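Local coordinates for uncharacterized protein HI_0666 (Haemophilus influenzae, PDB 7CZO) that is of unknown function but corresponds to the N-terminal domain of the HipA toxin, probably acting in the HipBA toxin-antitoxin system with its three-component regulation, at residues 8-13 / 98-103; 14-19 / 30-35; 38-43 / 57-62. All blocks are in the same frame, centred on the assembly; numbering follows the deposited sequence.

Contact 1 (8-13 / 98-103); sequences GKVFLY and AVQIQE
Residues 8-12 and 98-102 run antiparallel as neighbouring sheet strands, their short axes 4.5 Å apart at closest and their N-to-C directions 156° apart. Phe11 and Val99 form the tightest hydrogen-bonded pair: Phe11 N donates to Val99 O at 2.8 Å and almost straight, while Val99 N reaches Phe11 O from above the carbonyl plane. The Lys9-Ile101 pair, two residues along, is more bent, with Lys9 N to Ile101 O at 2.9 Å and the return bond from Ile101 N longer. Between the two pairs, Gln100 CA brings its hydrogen to Lys9 O, a CA-H...O contact of 3.2 Å.

One face of this strand pair carries Lys9, Phe11, Val99 and Ile101. Phe11 has CG anti to its carbonyl carbon (chi1 -67°), which lays the ring alongside Ile101, so that Phe11 CE1 meets Ile101 CG2 at 3.7 Å near the ring plane; Val99 O also sits at the ring edge. Ile101 CG2 is shared, since Lys9 CB packs against it as well. Further out, the Lys9 and Glu103 side chains cross at about a right angle, Lys9 CG lying against the carboxylate, yet the charges do not pair: Lys9 NZ and Glu103 OE1 stay 6.0 Å apart. Instead Lys9 makes a cation-pi contact with Phe16, and Glu103 OE2 bridges to Arg21 and bonds Ser7 OG. On the other face the touch is lighter, with Leu12 CD1 against Ala98 CB and Val10 CG2 beside the CG of Gln100.

This joins the first strand of the chain to the last. Strand 98-102 forms one margin of the five-stranded antiparallel sheet, and strand 7-12 is paired on its other edge with strand 15-22, where Val10 and Leu12 pack on Ile17.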
loop_
_atom_site.group_PDB
_atom_site.type_symbol
_atom_site.label_atom_id
_atom_site.label_comp_id
_atom_site.label_asym_id
_atom_site.label_seq_id
_atom_site.Cartn_x
_atom_site.Cartn_y
_atom_site.Cartn_z
ATOM N N GLY A 8 -1.616 -6.748 0.815
ATOM C CA GLY A 8 -1.063 -6.319 2.110
ATOM C C GLY A 8 -2.170 -5.897 3.052
ATOM O O GLY A 8 -3.043 -5.116 2.679
ATOM N N LYS A 9 -2.178 -6.440 4.259
ATOM C CA LYS A 9 -3.078 -5.953 5.302
ATOM C C LYS A 9 -2.544 -4.598 5.781
ATOM O O LYS A 9 -1.342 -4.416 5.973
ATOM C CB LYS A 9 -3.115 -6.907 6.495
ATOM C CG LYS A 9 -4.156 -8.011 6.474
ATOM C CD LYS A 9 -3.776 -9.096 7.499
ATOM C CE LYS A 9 -4.949 -9.605 8.342
ATOM N NZ LYS A 9 -4.686 -9.600 9.818
ATOM N N VAL A 10 -3.456 -3.664 6.003
ATOM C CA VAL A 10 -3.108 -2.300 6.327
ATOM C C VAL A 10 -3.554 -1.981 7.722
ATOM O O VAL A 10 -4.739 -2.080 8.042
ATOM C CB VAL A 10 -3.792 -1.337 5.350
ATOM C CG1 VAL A 10 -3.735 0.103 5.859
ATOM C CG2 VAL A 10 -3.146 -1.486 3.955
ATOM N N PHE A 11 -2.590 -1.583 8.538
ATOM C CA PHE A 11 -2.815 -1.207 9.927
ATOM C C PHE A 11 -2.541 0.295 10.100
ATOM O O PHE A 11 -1.632 0.819 9.483
ATOM C CB PHE A 11 -1.864 -1.998 10.825
ATOM C CG PHE A 11 -2.132 -3.464 10.865
ATOM C CD1 PHE A 11 -1.578 -4.313 9.922
ATOM C CD2 PHE A 11 -2.945 -4.013 11.853
ATOM C CE1 PHE A 11 -1.817 -5.684 9.961
ATOM C CE2 PHE A 11 -3.187 -5.386 11.903
ATOM C CZ PHE A 11 -2.614 -6.218 10.950
ATOM N N LEU A 12 -3.355 0.958 10.919
ATOM C CA LEU A 12 -3.218 2.395 11.302
ATOM C C LEU A 12 -3.338 2.543 12.857
ATOM O O LEU A 12 -4.241 1.982 13.497
ATOM C CB LEU A 12 -4.302 3.176 10.634
ATOM C CG LEU A 12 -4.262 4.684 10.716
ATOM C CD1 LEU A 12 -2.928 5.244 10.258
ATOM C CD2 LEU A 12 -5.396 5.236 9.850
ATOM N N TYR A 13 -2.375 3.214 13.475
ATOM C CA TYR A 13 -2.253 3.239 14.936
ATOM C C TYR A 13 -2.610 1.915 15.597
ATOM O O TYR A 13 -3.322 1.917 16.615
ATOM C CB TYR A 13 -3.143 4.335 15.557
ATOM C CG TYR A 13 -3.022 5.677 14.861
ATOM C CD1 TYR A 13 -1.864 6.423 14.906
ATOM C CD2 TYR A 13 -4.062 6.180 14.179
ATOM C CE1 TYR A 13 -1.799 7.658 14.271
ATOM C CE2 TYR A 13 -3.991 7.372 13.522
ATOM C CZ TYR A 13 -2.870 8.118 13.574
ATOM O OH TYR A 13 -2.854 9.328 12.856
ATOM N N ALA A 98 2.080 4.337 9.788
ATOM C CA ALA A 98 0.999 3.371 9.502
ATOM C C ALA A 98 1.766 2.048 9.203
ATOM O O ALA A 98 2.971 2.103 9.051
ATOM C CB ALA A 98 0.281 3.825 8.213
ATOM N N VAL A 99 1.126 0.880 9.058
ATOM C CA VAL A 99 1.877 -0.370 8.831
ATOM C C VAL A 99 1.259 -1.399 7.807
ATOM O O VAL A 99 0.038 -1.470 7.646
ATOM C CB VAL A 99 2.148 -1.016 10.215
ATOM C CG1 VAL A 99 2.538 -2.480 10.099
ATOM C CG2 VAL A 99 3.259 -0.271 10.929
ATOM N N GLN A 100 2.099 -2.190 7.122
ATOM C CA GLN A 100 1.609 -3.248 6.197
ATOM C C GLN A 100 2.321 -4.544 6.319
ATOM O O GLN A 100 3.524 -4.588 6.096
ATOM C CB GLN A 100 1.695 -2.838 4.748
ATOM C CG GLN A 100 0.943 -1.554 4.585
ATOM C CD GLN A 100 1.312 -0.860 3.344
ATOM O OE1 GLN A 100 1.515 0.343 3.345
ATOM N NE2 GLN A 100 1.401 -1.609 2.250
ATOM N N ILE A 101 1.561 -5.580 6.704
ATOM C CA ILE A 101 2.055 -6.933 6.732
ATOM C C ILE A 101 1.524 -7.543 5.448
ATOM O O ILE A 101 0.342 -7.498 5.173
ATOM C CB ILE A 101 1.681 -7.731 8.036
ATOM C CG1 ILE A 101 2.583 -8.979 8.174
ATOM C CG2 ILE A 101 0.211 -8.153 8.095
ATOM C CD1 ILE A 101 2.271 -9.891 9.356
ATOM N N GLN A 102 2.429 -8.063 4.639
ATOM C CA GLN A 102 2.056 -8.843 3.477
ATOM C C GLN A 102 1.147 -10.002 3.863
ATOM O O GLN A 102 1.424 -10.708 4.838
ATOM C CB GLN A 102 3.296 -9.392 2.820
ATOM C CG GLN A 102 3.004 -10.027 1.493
ATOM C CD GLN A 102 4.275 -10.342 0.731
ATOM O OE1 GLN A 102 4.224 -10.947 -0.347
ATOM N NE2 GLN A 102 5.429 -9.932 1.283
ATOM N N GLU A 103 0.055 -10.163 3.109
ATOM C CA GLU A 103 -0.902 -11.228 3.358
ATOM C C GLU A 103 -0.295 -12.491 2.816
ATOM O O GLU A 103 -0.329 -12.757 1.607
ATOM C CB GLU A 103 -2.246 -10.963 2.697
ATOM C CG GLU A 103 -3.248 -10.325 3.635
ATOM C CD GLU A 103 -4.676 -10.365 3.108
ATOM O OE1 GLU A 103 -5.611 -10.350 3.943
ATOM O OE2 GLU A 103 -4.870 -10.408 1.873
#

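Contact 2 (14-19 / 30-35); sequences GEFIGL and SYNPDY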
loop_
_atom_site.group_PDB
_atom_site.type_symbol
_atom_site.label_atom_id
_atom_site.label_comp_id
_atom_site.label_asym_id
_atom_site.label_seq_id
_atom_site.Cartn_x
_atom_site.Cartn_y
_atom_site.Cartn_z
ATOM N N GLY A 14 -2.122 0.804 15.047
ATOM C CA GLY A 14 -2.230 -0.507 15.708
ATOM C C GLY A 14 -3.384 -1.379 15.216
ATOM O O GLY A 14 -3.371 -2.592 15.414
ATOM N N GLU A 15 -4.371 -0.768 14.561
ATOM C CA GLU A 15 -5.600 -1.460 14.184
ATOM C C GLU A 15 -5.674 -1.751 12.682
ATOM O O GLU A 15 -5.506 -0.846 11.871
ATOM C CB GLU A 15 -6.823 -0.600 14.562
ATOM C CG GLU A 15 -6.819 -0.039 15.977
ATOM C CD GLU A 15 -6.857 -1.114 17.057
ATOM O OE1 GLU A 15 -7.662 -2.077 16.942
ATOM O OE2 GLU A 15 -6.088 -0.980 18.035
ATOM N N PHE A 16 -5.951 -3.009 12.343
ATOM C CA PHE A 16 -6.252 -3.443 10.985
ATOM C C PHE A 16 -7.406 -2.627 10.464
ATOM O O PHE A 16 -8.476 -2.668 11.060
ATOM C CB PHE A 16 -6.654 -4.922 10.999
ATOM C CG PHE A 16 -7.019 -5.484 9.665
ATOM C CD1 PHE A 16 -6.390 -5.062 8.498
ATOM C CD2 PHE A 16 -7.961 -6.487 9.575
ATOM C CE1 PHE A 16 -6.723 -5.611 7.267
ATOM C CE2 PHE A 16 -8.296 -7.045 8.347
ATOM C CZ PHE A 16 -7.676 -6.606 7.190
ATOM N N ILE A 17 -7.179 -1.870 9.379
ATOM C CA ILE A 17 -8.238 -1.050 8.789
ATOM C C ILE A 17 -8.637 -1.445 7.353
ATOM O O ILE A 17 -9.668 -0.972 6.866
ATOM C CB ILE A 17 -7.862 0.437 8.781
ATOM C CG1 ILE A 17 -6.766 0.703 7.761
ATOM C CG2 ILE A 17 -7.387 0.878 10.142
ATOM C CD1 ILE A 17 -6.367 2.156 7.629
ATOM N N GLY A 18 -7.841 -2.268 6.656
ATOM C CA GLY A 18 -8.177 -2.611 5.261
ATOM C C GLY A 18 -7.091 -3.315 4.471
ATOM O O GLY A 18 -6.135 -3.807 5.051
ATOM N N LEU A 19 -7.203 -3.314 3.141
ATOM C CA LEU A 19 -6.381 -4.210 2.295
ATOM C C LEU A 19 -5.898 -3.487 1.063
ATOM O O LEU A 19 -6.674 -2.853 0.382
ATOM C CB LEU A 19 -7.204 -5.411 1.834
ATOM C CG LEU A 19 -7.721 -6.334 2.936
ATOM C CD1 LEU A 19 -8.908 -7.135 2.431
ATOM C CD2 LEU A 19 -6.598 -7.249 3.413
ATOM N N SER A 30 -9.043 -0.822 -0.058
ATOM C CA SER A 30 -10.394 -0.912 0.473
ATOM C C SER A 30 -10.405 -0.988 1.995
ATOM O O SER A 30 -9.553 -1.652 2.593
ATOM C CB SER A 30 -11.108 -2.149 -0.081
ATOM O OG SER A 30 -10.474 -3.355 0.348
ATOM N N TYR A 31 -11.367 -0.304 2.614
ATOM C CA TYR A 31 -11.518 -0.292 4.085
ATOM C C TYR A 31 -12.287 -1.524 4.547
ATOM O O TYR A 31 -13.292 -1.868 3.970
ATOM C CB TYR A 31 -12.324 0.949 4.529
ATOM C CG TYR A 31 -11.576 2.258 4.554
ATOM C CD1 TYR A 31 -10.580 2.477 5.494
ATOM C CD2 TYR A 31 -11.877 3.275 3.670
ATOM C CE1 TYR A 31 -9.897 3.662 5.545
ATOM C CE2 TYR A 31 -11.173 4.478 3.681
ATOM C CZ TYR A 31 -10.189 4.660 4.638
ATOM O OH TYR A 31 -9.483 5.843 4.724
ATOM N N ASN A 32 -11.867 -2.160 5.616
ATOM C CA ASN A 32 -12.731 -3.145 6.263
ATOM C C ASN A 32 -14.175 -2.667 6.459
ATOM O O ASN A 32 -14.431 -1.487 6.694
ATOM C CB ASN A 32 -12.131 -3.586 7.598
ATOM C CG ASN A 32 -10.965 -4.520 7.407
ATOM O OD1 ASN A 32 -10.810 -5.110 6.333
ATOM N ND2 ASN A 32 -10.135 -4.663 8.431
ATOM N N PRO A 33 -15.140 -3.586 6.344
ATOM C CA PRO A 33 -16.546 -3.153 6.385
ATOM C C PRO A 33 -16.978 -2.629 7.753
ATOM O O PRO A 33 -17.865 -1.776 7.822
ATOM C CB PRO A 33 -17.322 -4.416 6.028
ATOM C CG PRO A 33 -16.304 -5.491 5.778
ATOM C CD PRO A 33 -15.000 -5.049 6.325
ATOM N N ASP A 34 -16.358 -3.125 8.825
ATOM C CA ASP A 34 -16.667 -2.646 10.180
ATOM C C ASP A 34 -15.743 -1.552 10.635
ATOM O O ASP A 34 -15.708 -1.265 11.835
ATOM C CB ASP A 34 -16.497 -3.739 11.242
ATOM C CG ASP A 34 -17.021 -5.050 10.815
ATOM O OD1 ASP A 34 -18.253 -5.150 10.604
ATOM O OD2 ASP A 34 -16.175 -5.964 10.703
ATOM N N TYR A 35 -14.940 -1.001 9.727
ATOM C CA TYR A 35 -14.058 0.082 10.096
ATOM C C TYR A 35 -14.829 1.346 9.907
ATOM O O TYR A 35 -15.032 1.836 8.784
ATOM C CB TYR A 35 -12.762 0.111 9.291
ATOM C CG TYR A 35 -11.794 1.166 9.790
ATOM C CD1 TYR A 35 -11.012 0.933 10.926
ATOM C CD2 TYR A 35 -11.651 2.390 9.131
ATOM C CE1 TYR A 35 -10.112 1.880 11.390
ATOM C CE2 TYR A 35 -10.762 3.352 9.598
ATOM C CZ TYR A 35 -9.982 3.091 10.732
ATOM O OH TYR A 35 -9.089 4.043 11.230
#
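A classic beta bulge interrupts strand 15-22 here: Ile17 and Gly18 both face Val10 of the preceding strand. Gly18, having no side chain, lets the carbonyl of Ser30 come up to its backbone, with Gly18 CA 3.2 Å from Ser30 O. Beyond the bulge the pairing is regular. Leu19 and Ser30 exchange both backbone bonds, Leu19 N meeting Ser30 O nearly along the C=O axis at 2.9 Å. On the other side of Gly18, Ile17 O accepts Asn32 N at 2.8 Å, with the donor above the carbonyl plane, where the strand gives way to the type I turn from Asn32 to Tyr35.

Two side-chain contacts hold that turn to the bulged strand. Phe16, with CG anti to its backbone N (chi1 179°), offers a ring face to the Asn32 amide. ND2 lies over that face, displaced toward the rim, and the amide stands nearly upright on the ring, its plane 80° from the ring plane. Ile17 meets Tyr35 differently. The two side chains run side by side, and Ile17 CB sits above the centre of the tyrosine ring, 3.8 Å from the centroid, in a CH-pi contact only 12° off the ring normal. Both phenolic oxygens are tied to the following loop: Tyr35 OH bonds Ile38 O, while Tyr31 OH bonds both Phe44 O and Leu40 N.

The contact forms the open end of the beta hairpin made by strands 15-22 and 27-31. Strand 7-12 flanks the bulge, with Tyr35 packing on its Leu12 and Leu19 on its Lys9, while Ser49 and Pro50 of the following loop touch Ser30 and Ile46 touches Tyr35.

Contact 3 (38-43 / 57-62); sequences IPLSLS and FPYFAS
In this part of the HipA N-terminal domain, the loop between strands 27-31 and 51-53 packs through residues 38-43 on the short helix 58-62, with Phe57 at the N-cap. Apolar packing does most of the work. Leu40 has CG anti to its backbone N; CG meets Tyr59 CE2 at 3.6 Å, while CD2 lies between that ring and Phe60 CZ, 3.5 Å from the latter, Leu40 crossing Phe60 at about a right angle. Leu40 also packs on Phe29 and Ile17, and Phe60 reaches Leu88 of helix 82-91, so the pair belongs to the interior between sheet and helices.

The CH-pi kind is represented by Ser41. Its CB stands over one face of the Tyr59 ring, 3.8 Å from the centroid and 20° off the normal. With CG anti to the backbone N (chi1 179°), the Tyr59 ring swings out toward the loop, and chi2 turns its face to Ser41.

Two side-chain hydrogen bonds are local to their own segments. Ser41 OG and Ser43 OG hydrogen-bond one another beside Tyr59 CB. On the helix, Ser62 OG turns back to Tyr59 O, in the carbonyl plane and on a lone pair, at 2.6 Å.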
loop_
_atom_site.group_PDB
_atom_site.type_symbol
_atom_site.label_atom_id
_atom_site.label_comp_id
_atom_site.label_asym_id
_atom_site.label_seq_id
_atom_site.Cartn_x
_atom_site.Cartn_y
_atom_site.Cartn_z
ATOM N N ILE A 38 -10.855 6.621 12.105
ATOM C CA ILE A 38 -10.250 7.811 11.501
ATOM C C ILE A 38 -9.758 7.432 10.113
ATOM O O ILE A 38 -9.133 6.363 9.944
ATOM C CB ILE A 38 -9.124 8.397 12.379
ATOM C CG1 ILE A 38 -8.635 9.712 11.780
ATOM C CG2 ILE A 38 -7.973 7.418 12.594
ATOM C CD1 ILE A 38 -7.573 10.405 12.617
ATOM N N PRO A 39 -10.085 8.258 9.102
ATOM C CA PRO A 39 -9.627 7.900 7.742
ATOM C C PRO A 39 -8.108 7.869 7.575
ATOM O O PRO A 39 -7.377 8.550 8.293
ATOM C CB PRO A 39 -10.270 8.969 6.878
ATOM C CG PRO A 39 -11.560 9.266 7.618
ATOM C CD PRO A 39 -11.156 9.268 9.061
ATOM N N LEU A 40 -7.632 7.032 6.665
ATOM C CA LEU A 40 -6.188 6.927 6.420
ATOM C C LEU A 40 -5.648 8.245 5.823
ATOM O O LEU A 40 -4.550 8.704 6.138
ATOM C CB LEU A 40 -5.904 5.728 5.513
ATOM C CG LEU A 40 -4.452 5.481 5.116
ATOM C CD1 LEU A 40 -3.701 5.004 6.332
ATOM C CD2 LEU A 40 -4.364 4.448 4.011
ATOM N N SER A 41 -6.443 8.864 4.976
ATOM C CA SER A 41 -6.074 10.129 4.397
ATOM C C SER A 41 -7.332 10.810 3.875
ATOM O O SER A 41 -8.368 10.164 3.692
ATOM C CB SER A 41 -5.115 9.878 3.243
ATOM O OG SER A 41 -5.813 9.281 2.169
ATOM N N LEU A 42 -7.251 12.104 3.604
ATOM C CA LEU A 42 -8.429 12.794 3.067
ATOM C C LEU A 42 -8.777 12.286 1.659
ATOM O O LEU A 42 -9.934 12.427 1.225
ATOM C CB LEU A 42 -8.325 14.333 3.152
ATOM C CG LEU A 42 -7.029 15.062 2.793
ATOM C CD1 LEU A 42 -6.729 14.973 1.293
ATOM C CD2 LEU A 42 -7.124 16.505 3.287
ATOM N N SER A 43 -7.815 11.649 0.976
ATOM C CA SER A 43 -8.107 10.972 -0.307
ATOM C C SER A 43 -8.943 9.699 -0.167
ATOM O O SER A 43 -9.484 9.225 -1.156
ATOM C CB SER A 43 -6.829 10.619 -1.033
ATOM O OG SER A 43 -6.001 9.808 -0.213
ATOM N N PHE A 57 -1.819 4.685 -5.869
ATOM C CA PHE A 57 -2.358 5.800 -5.121
ATOM C C PHE A 57 -1.263 6.757 -4.634
ATOM O O PHE A 57 -0.365 6.379 -3.915
ATOM C CB PHE A 57 -3.131 5.242 -3.943
ATOM C CG PHE A 57 -4.235 4.285 -4.352
ATOM C CD1 PHE A 57 -5.369 4.754 -4.960
ATOM C CD2 PHE A 57 -4.116 2.938 -4.141
ATOM C CE1 PHE A 57 -6.373 3.908 -5.337
ATOM C CE2 PHE A 57 -5.116 2.080 -4.513
ATOM C CZ PHE A 57 -6.250 2.567 -5.124
ATOM N N PRO A 58 -1.337 8.012 -5.027
ATOM C CA PRO A 58 -0.435 9.030 -4.488
ATOM C C PRO A 58 -0.169 8.960 -2.989
ATOM O O PRO A 58 0.965 9.193 -2.552
ATOM C CB PRO A 58 -1.177 10.336 -4.809
ATOM C CG PRO A 58 -1.852 10.038 -6.114
ATOM C CD PRO A 58 -2.273 8.582 -6.016
ATOM N N TYR A 59 -1.200 8.671 -2.201
ATOM C CA TYR A 59 -1.010 8.626 -0.769
ATOM C C TYR A 59 0.003 7.526 -0.406
ATOM O O TYR A 59 0.948 7.765 0.376
ATOM C CB TYR A 59 -2.328 8.428 -0.001
ATOM C CG TYR A 59 -2.057 8.372 1.462
ATOM C CD1 TYR A 59 -1.732 9.536 2.155
ATOM C CD2 TYR A 59 -1.985 7.147 2.143
ATOM C CE1 TYR A 59 -1.406 9.504 3.505
ATOM C CE2 TYR A 59 -1.662 7.100 3.501
ATOM C CZ TYR A 59 -1.372 8.290 4.171
ATOM O OH TYR A 59 -1.045 8.297 5.496
ATOM N N PHE A 60 -0.183 6.332 -0.967
ATOM C CA PHE A 60 0.712 5.224 -0.668
ATOM C C PHE A 60 2.081 5.449 -1.321
ATOM O O PHE A 60 3.109 5.188 -0.731
ATOM C CB PHE A 60 0.103 3.901 -1.120
ATOM C CG PHE A 60 -0.981 3.389 -0.223
ATOM C CD1 PHE A 60 -0.679 2.699 0.946
ATOM C CD2 PHE A 60 -2.316 3.550 -0.559
ATOM C CE1 PHE A 60 -1.699 2.210 1.780
ATOM C CE2 PHE A 60 -3.350 3.057 0.276
ATOM C CZ PHE A 60 -3.043 2.394 1.443
ATOM N N ALA A 61 2.130 5.947 -2.535
ATOM C CA ALA A 61 3.443 6.268 -3.096
ATOM C C ALA A 61 4.163 7.253 -2.193
ATOM O O ALA A 61 5.381 7.243 -2.137
ATOM C CB ALA A 61 3.326 6.855 -4.491
ATOM N N SER A 62 3.430 8.134 -1.514
ATOM C CA SER A 62 4.068 9.160 -0.646
ATOM C C SER A 62 4.790 8.561 0.584
ATOM O O SER A 62 5.656 9.196 1.148
ATOM C CB SER A 62 3.049 10.186 -0.162
ATOM O OG SER A 62 2.434 9.727 1.052
#

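How the contacts relate
From the N terminus, the chain lays down strand 7-12, turns straight into strand 15-22, and comes back as strand 27-31, closing contact 2 as the first and smallest loop. The following loop supplies residues 38-43; after strand 51-53, helix 58-62 meets them and closes contact 3. Contacts 2 and 3 therefore follow one another, and neither crosses the other. Only at strand 98-102 does the chain return to its beginning, where contact 1 encloses both. Contacts 1 and 2 share the sheet, joined by Val10 bonding to Ile17 and Gly18. Tyr31 OH to Leu40 N links contact 2 to contact 3, and Leu12 packs on Leu40 between contacts 1 and 3.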